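Local coordinates for protein beta-glucuronidase (uncultured Clostridium sp., PDB 6U7J) that hydrolyses beta-D-glucuronides as a family 2 glycoside hydrolase of the gut microbiota, and probably reactivates estrogens from their glucuronide conjugates, at residues 329-334 against 585-590; 363-368 against 390-395; 55-60 against 182-187; 91-96 against 189-194. All coordinates share one frame; numbering follows the deposited sequence.

Contact 1 (329-334 against 585-590); sequences LKWIGA and AIRERW
I332, at the end of helix 319-332, brings its CA within 4.4 Å of the CA of R587 on helix 581-592; G333 then passes W590 at slightly longer range. These are the first and last helices of the TIM barrel, so the last helix of the barrel packs beside the first. G333 has a positive phi (87°) and ends the first helix in a Schellman motif, A334 N bonding back to L329 O and G333 N to K330 O. G333 O lies 3.7 Å from W590 CB.

I332 O faces the other helix and receives a CA-H...O contact from R587 CA at 3.4 Å; it also lies at the edge of the W590 ring. That ring slots in beside I332 CG2 and A334 CB, both touching CZ3, while NE1 is held by E548. I332 CD1 meets I586 CG2 at 3.9 Å. Next to this apolar patch, R587 reaches across the W331 indole. Its chain is extended to CD and then bends (chi3 107°), which lays the guanidinium flat on the ring, with centres 4.3 Å apart and planes only 9° from parallel. R591, whose NE hydrogen-bonds W331 O, lies close by as a like charge. The indole also packs on T66 and L518 of two neighbouring subunits. R587 CD is wedged between ring and backbone: it sits over the centre of the W331 six-membered ring, 3.6 Å from the centroid, and 3.0 Å from W331 O.

Contact 2 (363-368 against 390-395); sequences VPAVGM and AYHKQV
The imidazole of H392, on which A365, V363 and M368 converge, is gripped at both nitrogens: ND1 is hydrogen-bonded to Y428 OH and NE2 to I414 O. The two bonds fix the rotation of a buried ring and satisfy its polar atoms. CG stands anti to the backbone N (chi1 -166°), and this brings the ring up to the loop that follows barrel strand 358-362. The closest approach is made by A365, whose CB presses on CE1 of H392 at 3.3 Å and is almost as near to NE2. V363 CG2 comes to H392 NE2 at 3.8 Å, and the extended chain of M368 brings its terminal CE to H392 ND1 at 4.1 Å.

A365 is the centre of an inverse gamma turn, with a weak bond of 2.9 Å from V366 N to P364 O. Beside the histidine lies a purely apolar patch in which V395 CG1 touches V363 CG1 at 4.0 Å and P364 CD at 3.9 Å. The other methyl of V395, CG2, lies over the rim of the Y391 ring.

The loop is tied to strand 409-416 by backbone bonds from V363 to S413 and from A365 to N416, at the C-terminal end of the barrel, where active sites of this fold lie. Helix 386-403 packs on it through H392 and V395, and helix 424-439 adds Y428 and V432 next to M368 and H392.

Contact 3 (55-60 against 182-187); sequences MPVPSS and SGIHRP
Within the family 2 sugar-binding domain, a cis-proline turn at P58, leaving strand 53-57, lies against the segment 182-187, S59 meeting I184 and S60 meeting H185. S59 N donates to I184 O at 2.9 Å, with an N-H...O angle of 157°, and the same oxygen has P58 CA at 3.1 Å. P58, preceded by a cis peptide bond, points toward segment 182-187, with CB 3.2 Å from H185 O. On another side of the turn, V57 CG1 packs on I184 CG2 at 3.7 Å, and both residues also touch Y79.

S60 OG lies at the edge of the H185 ring and accepts a bent, weak bond of 2.7 Å from NE2. This hydroxyl has a stronger partner in K315 N of the barrel domain, while H185 ND1 is weakly bonded to T102, so the imidazole lies between S60 and T102. S60 CA makes a CA-H...O contact of 3.3 Å with S182 O.

R186 points away from segment 55-60 and forms a salt bridge with E308, and P187 lies about 4 Å from a bound calcium ion. Both segments thus belong to the junction of sandwich and TIM barrel that is characteristic of family 2 glycoside hydrolases.

Contact 4 (91-96 against 189-194); sequences DQRLVL and RLYCTP
R93, V95 and Y191 bury the most surface where strands 93-98 and 188-193 run antiparallel in the beta-sandwich of the sugar-binding domain. R93 pairs with T193 and V95 with Y191, both as hydrogen-bonded pairs: R93 N to T193 O measures 2.8 Å, and Y191 N to V95 O 2.9 Å, each with its return bond. R93, V95, Y191 and T193 share one face of the sheet; L94, L96, L190 and C192 lie on the other, where L96 CD1 meets L190 CD1 and strand 76-85 contributes V85 and F83.

Y191 holds CG in the crowded position between backbone N and carbonyl carbon (chi1 72°), which stands the ring alongside V95. V95 CB lies over the ring face, 3.8 Å from the centroid, and its CG1 reaches Y191 CE2 at 3.5 Å. The other methyl, CG2, lies over the centre of the R93 guanidinium, 3.5 Å above its plane, so V95 packs against both the ring and the guanidinium.

The extended R93 chain runs beside T193, and NH1 donates within the guanidinium plane to T193 OG1 at 3.1 Å. T193 OG1 in turn donates to P194 O. Y197 makes a cation-pi contact with R93, and E125 hydrogen-bonds the Y191 hydroxyl. One water bridges the two long side chains, accepting from R93 NH1 and donating to Y191 OH at 2.9 Å.

In the fold
Contacts 3 and 4 lie in the sugar-binding domain, contact 4 pairing two strands, with centres 22 Å apart, and their second segments follow each other in the chain through the calcium region: the side chains of P187 and R189 lie about 4 and 5 Å from the ion. Contacts 1 and 2 belong to the TIM barrel and sit on opposite sides of the chain's centre, 33 Å apart between centres: contact 1 toward the N-terminal end of the barrel strands, just before strand 336-338, contact 2 at the C-terminal mouth expected to hold the active site. Contact 3 lies about 9 Å from contact 2 between nearest atoms, whereas contact 4 is 44 Å from contact 1 between centres.

Contact 1 (329-334 against 585-590)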
# COMPACT_ATOMS: atom_id res chain seq x y z
N LEU B 329 -15.26 -0.93 -19.22
CA LEU B 329 -15.15 -1.69 -20.46
C LEU B 329 -15.10 -0.75 -21.66
O LEU B 329 -14.27 -0.92 -22.56
CB LEU B 329 -16.33 -2.65 -20.61
CG LEU B 329 -16.33 -3.87 -19.70
CD1 LEU B 329 -17.64 -4.63 -19.84
CD2 LEU B 329 -15.14 -4.78 -20.00
N LYS B 330 -15.98 0.24 -21.69
CA LYS B 330 -15.98 1.19 -22.79
C LYS B 330 -14.71 2.03 -22.79
O LYS B 330 -14.14 2.31 -23.86
CB LYS B 330 -17.21 2.09 -22.69
CG LYS B 330 -17.31 3.13 -23.80
CD LYS B 330 -18.41 4.13 -23.48
CE LYS B 330 -18.70 5.04 -24.65
NZ LYS B 330 -19.18 4.25 -25.83
N TRP B 331 -14.24 2.44 -21.61
CA TRP B 331 -13.04 3.28 -21.54
C TRP B 331 -11.82 2.52 -22.03
O TRP B 331 -11.03 3.05 -22.82
CB TRP B 331 -12.85 3.77 -20.10
CG TRP B 331 -11.52 4.47 -19.85
CD1 TRP B 331 -11.23 5.80 -20.06
CD2 TRP B 331 -10.34 3.88 -19.33
NE1 TRP B 331 -9.93 6.06 -19.69
CE2 TRP B 331 -9.36 4.90 -19.25
CE3 TRP B 331 -10.00 2.59 -18.91
CZ2 TRP B 331 -8.07 4.67 -18.78
CZ3 TRP B 331 -8.71 2.35 -18.45
CH2 TRP B 331 -7.76 3.39 -18.38
N ILE B 332 -11.67 1.27 -21.62
CA ILE B 332 -10.49 0.50 -22.00
C ILE B 332 -10.55 0.00 -23.43
O ILE B 332 -9.55 -0.52 -23.93
CB ILE B 332 -10.28 -0.68 -21.04
CG1 ILE B 332 -8.80 -1.09 -20.99
CG2 ILE B 332 -11.21 -1.83 -21.41
CD1 ILE B 332 -8.39 -1.91 -19.77
N GLY B 333 -11.68 0.18 -24.13
CA GLY B 333 -11.81 -0.31 -25.49
C GLY B 333 -12.26 -1.75 -25.62
O GLY B 333 -12.17 -2.32 -26.71
N ALA B 334 -12.73 -2.36 -24.54
CA ALA B 334 -13.23 -3.72 -24.64
C ALA B 334 -14.54 -3.73 -25.43
O ALA B 334 -15.26 -2.73 -25.50
CB ALA B 334 -13.43 -4.31 -23.24
N ALA B 585 -1.94 0.79 -20.95
CA ALA B 585 -1.33 0.22 -22.15
C ALA B 585 -2.34 -0.62 -22.92
O ALA B 585 -2.42 -0.53 -24.15
CB ALA B 585 -0.10 -0.61 -21.79
N ILE B 586 -3.13 -1.44 -22.21
CA ILE B 586 -4.16 -2.23 -22.87
C ILE B 586 -5.12 -1.33 -23.62
O ILE B 586 -5.47 -1.60 -24.78
CB ILE B 586 -4.92 -3.11 -21.85
CG1 ILE B 586 -4.01 -4.21 -21.28
CG2 ILE B 586 -6.17 -3.73 -22.47
CD1 ILE B 586 -4.39 -4.62 -19.85
N ARG B 587 -5.53 -0.22 -23.00
CA ARG B 587 -6.44 0.72 -23.65
C ARG B 587 -5.87 1.22 -24.98
O ARG B 587 -6.57 1.25 -26.00
CB ARG B 587 -6.74 1.91 -22.72
CG ARG B 587 -7.66 2.97 -23.35
CD ARG B 587 -8.20 4.03 -22.37
NE ARG B 587 -7.55 5.32 -22.58
CZ ARG B 587 -8.14 6.44 -22.97
NH1 ARG B 587 -7.41 7.53 -23.14
NH2 ARG B 587 -9.45 6.50 -23.20
N GLU B 588 -4.59 1.61 -24.99
CA GLU B 588 -4.00 2.13 -26.22
C GLU B 588 -4.02 1.08 -27.33
O GLU B 588 -4.27 1.40 -28.49
CB GLU B 588 -2.56 2.62 -25.98
CG GLU B 588 -2.47 3.88 -25.13
CD GLU B 588 -3.17 5.09 -25.76
OE1 GLU B 588 -2.73 5.55 -26.84
OE2 GLU B 588 -4.15 5.60 -25.16
N ARG B 589 -3.77 -0.18 -27.00
CA ARG B 589 -3.89 -1.23 -28.01
C ARG B 589 -5.34 -1.40 -28.47
O ARG B 589 -5.65 -1.28 -29.66
CB ARG B 589 -3.33 -2.53 -27.45
CG ARG B 589 -3.62 -3.76 -28.28
CD ARG B 589 -3.05 -4.95 -27.55
NE ARG B 589 -3.40 -6.24 -28.13
CZ ARG B 589 -2.79 -6.79 -29.17
NH1 ARG B 589 -3.16 -7.98 -29.62
NH2 ARG B 589 -1.81 -6.13 -29.78
N TRP B 590 -6.27 -1.67 -27.54
CA TRP B 590 -7.62 -2.02 -27.96
C TRP B 590 -8.34 -0.85 -28.64
O TRP B 590 -9.14 -1.07 -29.55
CB TRP B 590 -8.46 -2.51 -26.78
CG TRP B 590 -8.14 -3.92 -26.35
CD1 TRP B 590 -7.36 -4.83 -27.00
CD2 TRP B 590 -8.58 -4.56 -25.14
NE1 TRP B 590 -7.28 -6.00 -26.27
CE2 TRP B 590 -8.03 -5.86 -25.13
CE3 TRP B 590 -9.39 -4.16 -24.07
CZ2 TRP B 590 -8.26 -6.76 -24.10
CZ3 TRP B 590 -9.61 -5.06 -23.03
CH2 TRP B 590 -9.06 -6.35 -23.06

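Contact 2 (363-368 against 390-395)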
# COMPACT_ATOMS: atom_id res chain seq x y z
N VAL B 363 -21.96 -21.90 -18.43
CA VAL B 363 -22.59 -22.63 -17.33
C VAL B 363 -21.54 -22.98 -16.27
O VAL B 363 -20.35 -23.05 -16.58
CB VAL B 363 -23.32 -23.90 -17.82
CG1 VAL B 363 -24.54 -23.53 -18.66
CG2 VAL B 363 -22.37 -24.84 -18.57
N PRO B 364 -21.93 -23.25 -15.02
CA PRO B 364 -20.92 -23.45 -13.97
C PRO B 364 -20.32 -24.85 -13.96
O PRO B 364 -20.10 -25.43 -12.88
CB PRO B 364 -21.68 -23.17 -12.67
CG PRO B 364 -23.13 -22.85 -13.08
CD PRO B 364 -23.30 -23.35 -14.48
N ALA B 365 -20.02 -25.39 -15.13
CA ALA B 365 -19.30 -26.66 -15.25
C ALA B 365 -17.79 -26.43 -15.10
O ALA B 365 -16.99 -26.62 -16.01
CB ALA B 365 -19.64 -27.32 -16.58
N VAL B 366 -17.42 -25.99 -13.90
CA VAL B 366 -16.06 -25.61 -13.55
C VAL B 366 -15.65 -26.45 -12.36
O VAL B 366 -16.48 -26.81 -11.52
CB VAL B 366 -15.97 -24.10 -13.24
CG1 VAL B 366 -16.80 -23.75 -12.01
CG2 VAL B 366 -14.50 -23.65 -13.08
N GLY B 367 -14.37 -26.79 -12.30
CA GLY B 367 -13.89 -27.62 -11.21
C GLY B 367 -13.81 -29.10 -11.51
O GLY B 367 -13.52 -29.87 -10.59
N MET B 368 -14.03 -29.52 -12.75
CA MET B 368 -13.90 -30.92 -13.13
C MET B 368 -12.43 -31.24 -13.44
O MET B 368 -12.06 -31.68 -14.53
CB MET B 368 -14.80 -31.25 -14.32
CG MET B 368 -16.27 -30.94 -14.11
SD MET B 368 -17.20 -30.97 -15.66
CE MET B 368 -18.87 -31.04 -15.01
N ALA B 390 -26.38 -35.62 -16.52
CA ALA B 390 -27.79 -35.26 -16.66
C ALA B 390 -28.06 -33.89 -16.05
O ALA B 390 -28.81 -33.09 -16.63
CB ALA B 390 -28.68 -36.33 -16.01
N TYR B 391 -27.42 -33.59 -14.91
CA TYR B 391 -27.62 -32.28 -14.30
C TYR B 391 -26.99 -31.19 -15.17
O TYR B 391 -27.56 -30.10 -15.33
CB TYR B 391 -27.05 -32.28 -12.88
CG TYR B 391 -27.16 -30.93 -12.23
CD1 TYR B 391 -28.40 -30.39 -11.94
CD2 TYR B 391 -26.02 -30.17 -11.94
CE1 TYR B 391 -28.52 -29.15 -11.37
CE2 TYR B 391 -26.13 -28.93 -11.36
CZ TYR B 391 -27.38 -28.42 -11.08
OH TYR B 391 -27.51 -27.18 -10.52
N HIS B 392 -25.85 -31.48 -15.79
CA HIS B 392 -25.18 -30.54 -16.69
C HIS B 392 -26.08 -30.18 -17.88
O HIS B 392 -26.21 -29.01 -18.24
CB HIS B 392 -23.87 -31.18 -17.15
CG HIS B 392 -22.90 -30.25 -17.81
ND1 HIS B 392 -21.58 -30.60 -18.01
CD2 HIS B 392 -23.05 -29.02 -18.35
CE1 HIS B 392 -20.95 -29.61 -18.63
NE2 HIS B 392 -21.82 -28.64 -18.84
N LYS B 393 -26.72 -31.19 -18.49
CA LYS B 393 -27.70 -30.91 -19.54
C LYS B 393 -28.86 -30.06 -19.02
O LYS B 393 -29.31 -29.13 -19.70
CB LYS B 393 -28.24 -32.22 -20.13
CG LYS B 393 -27.23 -33.12 -20.79
CD LYS B 393 -27.95 -34.19 -21.59
CE LYS B 393 -27.20 -35.50 -21.61
NZ LYS B 393 -28.01 -36.57 -22.26
N GLN B 394 -29.35 -30.38 -17.82
CA GLN B 394 -30.47 -29.61 -17.29
C GLN B 394 -30.09 -28.15 -17.05
O GLN B 394 -30.92 -27.25 -17.24
CB GLN B 394 -30.99 -30.26 -16.01
CG GLN B 394 -31.51 -31.67 -16.24
CD GLN B 394 -31.89 -32.38 -14.95
OE1 GLN B 394 -31.36 -32.06 -13.87
NE2 GLN B 394 -32.81 -33.34 -15.05
N VAL B 395 -28.85 -27.88 -16.61
CA VAL B 395 -28.48 -26.48 -16.38
C VAL B 395 -28.34 -25.75 -17.72
O VAL B 395 -28.69 -24.57 -17.83
CB VAL B 395 -27.20 -26.40 -15.54
CG1 VAL B 395 -26.62 -24.99 -15.55
CG2 VAL B 395 -27.49 -26.83 -14.10

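Contact 3 (55-60 against 182-187)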
# COMPACT_ATOMS: atom_id res chain seq x y z
N MET B 55 -29.68 -9.54 7.80
CA MET B 55 -28.89 -9.90 6.65
C MET B 55 -29.51 -9.25 5.41
O MET B 55 -30.72 -9.40 5.19
CB MET B 55 -28.79 -11.42 6.45
CG MET B 55 -27.79 -11.84 5.36
SD MET B 55 -26.03 -11.51 5.77
CE MET B 55 -25.81 -12.30 7.35
N PRO B 56 -28.73 -8.52 4.62
CA PRO B 56 -29.28 -7.89 3.42
C PRO B 56 -29.52 -8.90 2.32
O PRO B 56 -28.85 -9.93 2.23
CB PRO B 56 -28.19 -6.89 3.01
CG PRO B 56 -26.90 -7.47 3.58
CD PRO B 56 -27.31 -8.16 4.87
N VAL B 57 -30.49 -8.57 1.47
CA VAL B 57 -30.81 -9.34 0.27
C VAL B 57 -31.04 -8.34 -0.86
O VAL B 57 -31.83 -7.41 -0.69
CB VAL B 57 -32.05 -10.24 0.48
CG1 VAL B 57 -32.50 -10.86 -0.84
CG2 VAL B 57 -31.76 -11.32 1.49
N PRO B 58 -30.35 -8.47 -2.01
CA PRO B 58 -29.40 -9.54 -2.34
C PRO B 58 -27.98 -9.25 -1.84
O PRO B 58 -27.60 -8.09 -1.73
CB PRO B 58 -29.44 -9.56 -3.87
CG PRO B 58 -29.70 -8.13 -4.23
CD PRO B 58 -30.54 -7.53 -3.14
N SER B 59 -27.21 -10.32 -1.58
CA SER B 59 -25.87 -10.26 -0.99
C SER B 59 -25.45 -11.67 -0.63
O SER B 59 -26.31 -12.53 -0.38
CB SER B 59 -25.82 -9.37 0.27
OG SER B 59 -24.51 -9.29 0.81
N SER B 60 -24.15 -11.95 -0.64
CA SER B 60 -23.62 -13.09 0.08
C SER B 60 -23.65 -12.79 1.58
O SER B 60 -23.58 -11.62 1.98
CB SER B 60 -22.18 -13.39 -0.38
OG SER B 60 -22.06 -13.43 -1.80
N SER B 182 -22.03 -17.78 -0.49
CA SER B 182 -23.37 -18.33 -0.40
C SER B 182 -24.32 -17.25 0.08
O SER B 182 -23.91 -16.29 0.74
CB SER B 182 -23.39 -19.54 0.55
OG SER B 182 -24.66 -20.15 0.58
N GLY B 183 -25.58 -17.40 -0.28
CA GLY B 183 -26.63 -16.50 0.16
C GLY B 183 -27.67 -16.33 -0.94
O GLY B 183 -27.75 -17.14 -1.86
N ILE B 184 -28.45 -15.26 -0.83
CA ILE B 184 -29.45 -14.90 -1.83
C ILE B 184 -28.87 -13.74 -2.63
O ILE B 184 -28.96 -12.58 -2.23
CB ILE B 184 -30.79 -14.54 -1.19
CG1 ILE B 184 -31.29 -15.71 -0.31
CG2 ILE B 184 -31.84 -14.20 -2.25
CD1 ILE B 184 -32.61 -15.44 0.41
N HIS B 185 -28.30 -14.05 -3.80
CA HIS B 185 -27.46 -13.11 -4.54
C HIS B 185 -28.22 -12.20 -5.49
O HIS B 185 -27.63 -11.22 -5.97
CB HIS B 185 -26.41 -13.88 -5.35
CG HIS B 185 -25.37 -14.53 -4.49
ND1 HIS B 185 -24.84 -15.76 -4.78
CD2 HIS B 185 -24.76 -14.11 -3.36
CE1 HIS B 185 -23.93 -16.07 -3.87
NE2 HIS B 185 -23.88 -15.08 -2.98
N ARG B 186 -29.48 -12.49 -5.79
CA ARG B 186 -30.25 -11.78 -6.80
C ARG B 186 -31.64 -11.45 -6.27
O ARG B 186 -32.10 -12.05 -5.30
CB ARG B 186 -30.33 -12.60 -8.09
CG ARG B 186 -28.95 -12.70 -8.74
CD ARG B 186 -28.89 -13.52 -10.01
NE ARG B 186 -27.50 -13.80 -10.33
CZ ARG B 186 -27.10 -14.74 -11.17
NH1 ARG B 186 -28.00 -15.50 -11.80
NH2 ARG B 186 -25.81 -14.92 -11.38
N PRO B 187 -32.30 -10.44 -6.85
CA PRO B 187 -33.58 -9.96 -6.29
C PRO B 187 -34.60 -11.07 -6.12
O PRO B 187 -34.73 -11.96 -6.96
CB PRO B 187 -34.05 -8.94 -7.33
CG PRO B 187 -32.80 -8.44 -7.96
CD PRO B 187 -31.83 -9.60 -7.96

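Contact 4 (91-96 against 189-194)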
# COMPACT_ATOMS: atom_id res chain seq x y z
N ASP B 91 -57.74 -11.68 -7.47
CA ASP B 91 -57.99 -12.75 -8.43
C ASP B 91 -56.84 -12.93 -9.43
O ASP B 91 -57.06 -13.45 -10.53
CB ASP B 91 -59.30 -12.49 -9.18
CG ASP B 91 -60.51 -12.66 -8.30
OD1 ASP B 91 -60.65 -13.76 -7.71
OD2 ASP B 91 -61.30 -11.71 -8.17
N GLN B 92 -55.63 -12.52 -9.07
CA GLN B 92 -54.53 -12.64 -10.02
C GLN B 92 -53.75 -13.93 -9.78
O GLN B 92 -53.82 -14.55 -8.72
CB GLN B 92 -53.62 -11.42 -9.93
CG GLN B 92 -54.34 -10.09 -10.06
CD GLN B 92 -55.28 -10.03 -11.25
OE1 GLN B 92 -56.50 -9.89 -11.10
NE2 GLN B 92 -54.72 -10.15 -12.45
N ARG B 93 -53.02 -14.35 -10.81
CA ARG B 93 -51.98 -15.35 -10.62
C ARG B 93 -50.84 -14.73 -9.81
O ARG B 93 -50.41 -13.61 -10.10
CB ARG B 93 -51.48 -15.85 -11.98
CG ARG B 93 -50.51 -17.01 -11.89
CD ARG B 93 -50.24 -17.58 -13.28
NE ARG B 93 -48.92 -18.19 -13.38
CZ ARG B 93 -47.86 -17.62 -13.95
NH1 ARG B 93 -47.96 -16.40 -14.46
NH2 ARG B 93 -46.70 -18.26 -14.01
N LEU B 94 -50.38 -15.44 -8.78
CA LEU B 94 -49.33 -14.97 -7.89
C LEU B 94 -48.12 -15.89 -8.02
O LEU B 94 -48.24 -17.10 -7.85
CB LEU B 94 -49.79 -14.94 -6.43
CG LEU B 94 -51.08 -14.18 -6.10
CD1 LEU B 94 -51.26 -14.11 -4.59
CD2 LEU B 94 -51.12 -12.79 -6.70
N VAL B 95 -46.95 -15.30 -8.30
CA VAL B 95 -45.73 -16.05 -8.56
C VAL B 95 -44.59 -15.49 -7.70
O VAL B 95 -44.35 -14.28 -7.69
CB VAL B 95 -45.34 -16.02 -10.05
CG1 VAL B 95 -44.08 -16.86 -10.30
CG2 VAL B 95 -46.50 -16.51 -10.92
N LEU B 96 -43.88 -16.38 -7.01
CA LEU B 96 -42.71 -16.02 -6.22
C LEU B 96 -41.45 -16.37 -7.01
O LEU B 96 -41.18 -17.54 -7.26
CB LEU B 96 -42.72 -16.77 -4.89
CG LEU B 96 -41.75 -16.27 -3.84
CD1 LEU B 96 -42.13 -14.83 -3.46
CD2 LEU B 96 -41.80 -17.21 -2.63
N ARG B 189 -38.66 -11.57 -5.91
CA ARG B 189 -39.80 -10.84 -6.45
C ARG B 189 -41.07 -11.66 -6.27
O ARG B 189 -41.08 -12.87 -6.52
CB ARG B 189 -39.59 -10.52 -7.94
CG ARG B 189 -38.24 -9.91 -8.28
CD ARG B 189 -38.28 -9.11 -9.58
NE ARG B 189 -36.95 -8.68 -10.01
CZ ARG B 189 -36.66 -7.49 -10.55
NH1 ARG B 189 -37.61 -6.59 -10.75
NH2 ARG B 189 -35.41 -7.22 -10.89
N LEU B 190 -42.13 -11.00 -5.82
CA LEU B 190 -43.49 -11.51 -5.93
C LEU B 190 -44.18 -10.71 -7.04
O LEU B 190 -44.21 -9.48 -6.99
CB LEU B 190 -44.26 -11.37 -4.62
CG LEU B 190 -45.69 -11.91 -4.66
CD1 LEU B 190 -45.71 -13.43 -4.56
CD2 LEU B 190 -46.53 -11.30 -3.55
N TYR B 191 -44.72 -11.41 -8.04
CA TYR B 191 -45.32 -10.72 -9.17
C TYR B 191 -46.66 -11.35 -9.54
O TYR B 191 -46.91 -12.52 -9.27
CB TYR B 191 -44.37 -10.68 -10.37
CG TYR B 191 -44.13 -11.97 -11.13
CD1 TYR B 191 -44.97 -12.35 -12.20
CD2 TYR B 191 -43.01 -12.75 -10.89
CE1 TYR B 191 -44.72 -13.49 -12.95
CE2 TYR B 191 -42.75 -13.90 -11.63
CZ TYR B 191 -43.61 -14.27 -12.67
OH TYR B 191 -43.37 -15.40 -13.41
N CYS B 192 -47.53 -10.56 -10.18
CA CYS B 192 -48.85 -11.02 -10.56
C CYS B 192 -49.04 -10.96 -12.07
O CYS B 192 -48.37 -10.20 -12.78
CB CYS B 192 -49.97 -10.23 -9.81
SG CYS B 192 -50.21 -8.50 -10.22
N THR B 193 -49.91 -11.84 -12.58
CA THR B 193 -50.39 -11.86 -13.95
C THR B 193 -51.87 -12.24 -13.96
O THR B 193 -52.39 -12.76 -12.97
CB THR B 193 -49.64 -12.85 -14.86
OG1 THR B 193 -50.06 -14.19 -14.58
CG2 THR B 193 -48.10 -12.73 -14.76
N PRO B 194 -52.57 -11.98 -15.07
CA PRO B 194 -53.89 -12.60 -15.26
C PRO B 194 -53.78 -14.12 -15.27
O PRO B 194 -52.71 -14.69 -15.53
CB PRO B 194 -54.33 -12.07 -16.64
CG PRO B 194 -53.56 -10.79 -16.82
CD PRO B 194 -52.24 -11.03 -16.15
O HOH W 1 -45.45 -16.12 -15.25